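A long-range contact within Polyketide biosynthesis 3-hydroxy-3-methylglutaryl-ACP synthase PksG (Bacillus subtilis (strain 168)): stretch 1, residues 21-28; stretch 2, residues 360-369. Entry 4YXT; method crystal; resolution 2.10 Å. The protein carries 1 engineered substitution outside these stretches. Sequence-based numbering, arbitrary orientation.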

# COMPACT_ATOMS: atom_id res chain seq x y z
N MET A 21 5.69 -33.06 8.97
CA MET A 21 5.36 -34.50 8.93
C MET A 21 5.04 -35.02 10.34
O MET A 21 4.03 -35.68 10.53
N GLU A 22 5.86 -34.67 11.33
CA GLU A 22 5.51 -34.94 12.73
C GLU A 22 4.15 -34.35 13.06
O GLU A 22 3.35 -34.96 13.79
N LEU A 23 3.88 -33.14 12.57
CA LEU A 23 2.61 -32.49 12.90
C LEU A 23 1.45 -33.30 12.33
O LEU A 23 0.44 -33.46 12.97
N ALA A 24 1.61 -33.82 11.13
CA ALA A 24 0.54 -34.57 10.52
C ALA A 24 0.14 -35.76 11.42
O ALA A 24 -1.05 -35.98 11.70
N LYS A 25 1.17 -36.49 11.88
CA LYS A 25 1.03 -37.63 12.81
C LYS A 25 0.21 -37.24 14.01
O LYS A 25 -0.74 -37.92 14.38
N TYR A 26 0.59 -36.13 14.63
CA TYR A 26 -0.06 -35.67 15.82
C TYR A 26 -1.53 -35.28 15.60
O TYR A 26 -2.36 -35.37 16.51
N ARG A 27 -1.84 -34.85 14.38
CA ARG A 27 -3.16 -34.32 14.06
C ARG A 27 -4.00 -35.35 13.31
O ARG A 27 -5.17 -35.10 13.04
N HIS A 28 -3.39 -36.48 12.97
CA HIS A 28 -4.08 -37.62 12.36
C HIS A 28 -4.55 -37.37 10.93
O HIS A 28 -5.61 -37.85 10.55
N TYR A 360 15.83 -23.19 14.91
CA TYR A 360 15.53 -24.05 16.03
C TYR A 360 14.27 -24.83 15.82
O TYR A 360 13.21 -24.25 15.54
N GLN A 361 14.36 -26.14 16.02
CA GLN A 361 13.20 -27.02 15.86
C GLN A 361 12.29 -27.08 17.10
O GLN A 361 12.73 -27.45 18.17
N LEU A 362 11.01 -26.76 16.93
CA LEU A 362 10.07 -26.83 18.01
C LEU A 362 9.58 -28.27 18.25
O LEU A 362 9.41 -29.05 17.32
N SER A 363 9.31 -28.60 19.50
CA SER A 363 8.59 -29.82 19.83
C SER A 363 7.10 -29.52 19.78
O SER A 363 6.68 -28.37 19.87
N MET A 364 6.29 -30.58 19.72
CA MET A 364 4.84 -30.43 19.74
C MET A 364 4.34 -29.81 21.03
O MET A 364 3.29 -29.17 21.03
N GLU A 365 5.05 -29.99 22.14
CA GLU A 365 4.64 -29.34 23.36
C GLU A 365 4.97 -27.85 23.22
O GLU A 365 4.13 -27.01 23.54
N GLU A 366 6.16 -27.52 22.72
CA GLU A 366 6.48 -26.09 22.49
C GLU A 366 5.50 -25.41 21.52
O GLU A 366 5.04 -24.30 21.77
N TYR A 367 5.16 -26.11 20.45
CA TYR A 367 4.37 -25.54 19.38
C TYR A 367 2.89 -25.39 19.79
O TYR A 367 2.23 -24.40 19.44
N GLU A 368 2.38 -26.35 20.56
CA GLU A 368 0.99 -26.32 21.03
C GLU A 368 0.78 -25.23 22.09
O GLU A 368 -0.36 -24.76 22.32
N LEU A 369 1.87 -24.81 22.73
CA LEU A 369 1.82 -23.72 23.70
C LEU A 369 1.66 -22.39 22.98
O LEU A 369 0.98 -21.49 23.46

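The strongest polar link is a salt bridge between Arg 27 and Glu 368. Arg 27 NH1 donates to Glu 368 OE2 at 3.2 Å, with an N-H...acceptor angle of 155°. Two weak bonds accompany it: Arg 27 NH1 to Glu 368 OE1 at 3.3 Å, and Arg 27 NH2 to Glu 368 OE2 at 3.3 Å. The carboxylate oxygen OE2 lies at the edge of the guanidinium, near its plane, where the N-H groups point. The CA-to-CB bond of Arg 27 runs sideways, but its end comes nearer through chi1 m and chi2 m. Glu 368 points toward stretch 1, with chi1 t and chi2 p.

A water forms the second polar link. It donates to Glu 22 OE1 (3.0 Å) and to the backbone Leu 362 O (2.6 Å), and accepts from Gln 361 NE2 (2.8 Å). Glu 22 (chi1 m, chi2 t) and Gln 361 (chi1 t, chi2 t) both point toward the other stretch.

Between these links sits Met 364, which has the largest covered area of the contact. It points toward stretch 1 with chi1 m, chi2 m and chi3 t. Its methyl meets the helix backbone: Met 364 CE is 3.2 Å from Leu 23 N and 3.5 Å from Glu 22 C. Met 364 CE also lies 3.7 Å from Leu 23 CB.

Tyr 26, chi1 t, points toward stretch 2. Met 364 CB lies over one face of its ring, and Met 364 CG is 4.0 Å from Tyr 26 CD1. Met 364 SD is 4.9 Å from the centroid of the Tyr 26 ring, an oblique sulfur-aromatic contact. Tyr 26 CE2 also approaches Glu 368 OE1 at 3.2 Å.

Buried Leu 23 (chi1 t, chi2 p) places CD1 3.9 Å from Tyr 367 CE2. Tyr 367, chi1 t, points toward stretch 1.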

# COMPACT_ATOMS: atom_id res chain seq x y z
CB MET A 21 6.46 -35.32 8.27
CG MET A 21 6.71 -34.97 6.80
SD MET A 21 8.22 -34.00 6.47
CE MET A 21 8.28 -34.13 4.69
CB GLU A 22 6.54 -34.37 13.71
CG GLU A 22 7.92 -35.03 13.68
CD GLU A 22 8.99 -34.30 14.53
OE1 GLU A 22 8.79 -33.12 14.95
OE2 GLU A 22 10.07 -34.90 14.78
CB LEU A 23 2.57 -31.05 12.38
CG LEU A 23 1.27 -30.30 12.65
CD1 LEU A 23 1.12 -30.00 14.14
CD2 LEU A 23 1.21 -29.03 11.82
CB ALA A 24 0.95 -35.03 9.13
CB LYS A 25 2.40 -38.10 13.31
CG LYS A 25 3.04 -39.25 12.55
CD LYS A 25 2.87 -39.11 11.05
CE LYS A 25 3.59 -40.24 10.33
NZ LYS A 25 5.07 -40.09 10.46
CB TYR A 26 0.72 -34.50 16.34
CG TYR A 26 0.36 -34.07 17.74
CD1 TYR A 26 1.07 -34.57 18.84
CD2 TYR A 26 -0.63 -33.12 17.95
CE1 TYR A 26 0.76 -34.16 20.13
CE2 TYR A 26 -0.94 -32.69 19.23
CZ TYR A 26 -0.25 -33.20 20.31
OH TYR A 26 -0.59 -32.77 21.57
CB ARG A 27 -3.03 -33.04 13.23
CG ARG A 27 -2.42 -31.88 14.01
CD ARG A 27 -3.44 -31.03 14.77
NE ARG A 27 -2.88 -29.72 15.18
CZ ARG A 27 -2.75 -29.28 16.43
NH1 ARG A 27 -3.17 -30.00 17.47
NH2 ARG A 27 -2.21 -28.08 16.67
CB HIS A 28 -5.31 -38.05 13.19
CG HIS A 28 -5.01 -38.31 14.63
ND1 HIS A 28 -4.29 -39.41 15.06
CD2 HIS A 28 -5.34 -37.61 15.74
CE1 HIS A 28 -4.19 -39.38 16.37
NE2 HIS A 28 -4.81 -38.30 16.81
CB TYR A 360 15.35 -23.19 17.26
CG TYR A 360 15.12 -23.92 18.56
CD1 TYR A 360 16.19 -24.25 19.38
CD2 TYR A 360 13.85 -24.20 19.00
CE1 TYR A 360 15.99 -24.88 20.59
CE2 TYR A 360 13.64 -24.83 20.21
CZ TYR A 360 14.71 -25.18 21.00
OH TYR A 360 14.49 -25.80 22.21
CB GLN A 361 13.67 -28.43 15.55
CG GLN A 361 12.49 -29.40 15.50
CD GLN A 361 12.76 -30.62 14.66
OE1 GLN A 361 13.86 -30.81 14.16
NE2 GLN A 361 11.76 -31.45 14.51
CB LEU A 362 8.85 -25.95 17.72
CG LEU A 362 9.07 -24.46 17.56
CD1 LEU A 362 7.76 -23.84 17.12
CD2 LEU A 362 9.56 -23.78 18.84
CB SER A 363 8.91 -30.23 21.25
OG SER A 363 8.38 -29.24 22.15
CB MET A 364 4.15 -31.78 19.49
CG MET A 364 4.31 -32.29 18.07
SD MET A 364 3.63 -31.15 16.83
CE MET A 364 4.55 -31.80 15.44
CB GLU A 365 5.24 -29.97 24.64
CG GLU A 365 4.21 -30.62 25.58
CD GLU A 365 3.88 -32.10 25.29
OE1 GLU A 365 4.56 -32.71 24.43
OE2 GLU A 365 2.95 -32.66 25.93
CB GLU A 366 7.91 -25.92 21.97
CG GLU A 366 8.96 -26.07 23.06
CD GLU A 366 10.36 -26.27 22.52
OE1 GLU A 366 10.55 -26.97 21.51
OE2 GLU A 366 11.29 -25.75 23.13
CB TYR A 367 4.55 -26.37 18.11
CG TYR A 367 3.55 -26.00 17.06
CD1 TYR A 367 3.67 -24.80 16.34
CD2 TYR A 367 2.48 -26.82 16.79
CE1 TYR A 367 2.74 -24.44 15.39
CE2 TYR A 367 1.54 -26.47 15.84
CZ TYR A 367 1.68 -25.28 15.15
OH TYR A 367 0.74 -24.96 14.20
CB GLU A 368 0.60 -27.71 21.59
CG GLU A 368 -0.89 -28.00 21.71
CD GLU A 368 -1.51 -28.58 20.44
OE1 GLU A 368 -0.97 -29.57 19.90
OE2 GLU A 368 -2.55 -28.05 19.99
CB LEU A 369 3.07 -23.72 24.59
CG LEU A 369 2.98 -23.38 26.09
CD1 LEU A 369 3.50 -21.98 26.38
CD2 LEU A 369 1.59 -23.57 26.68
O HOH W 1 9.31 -30.20 15.03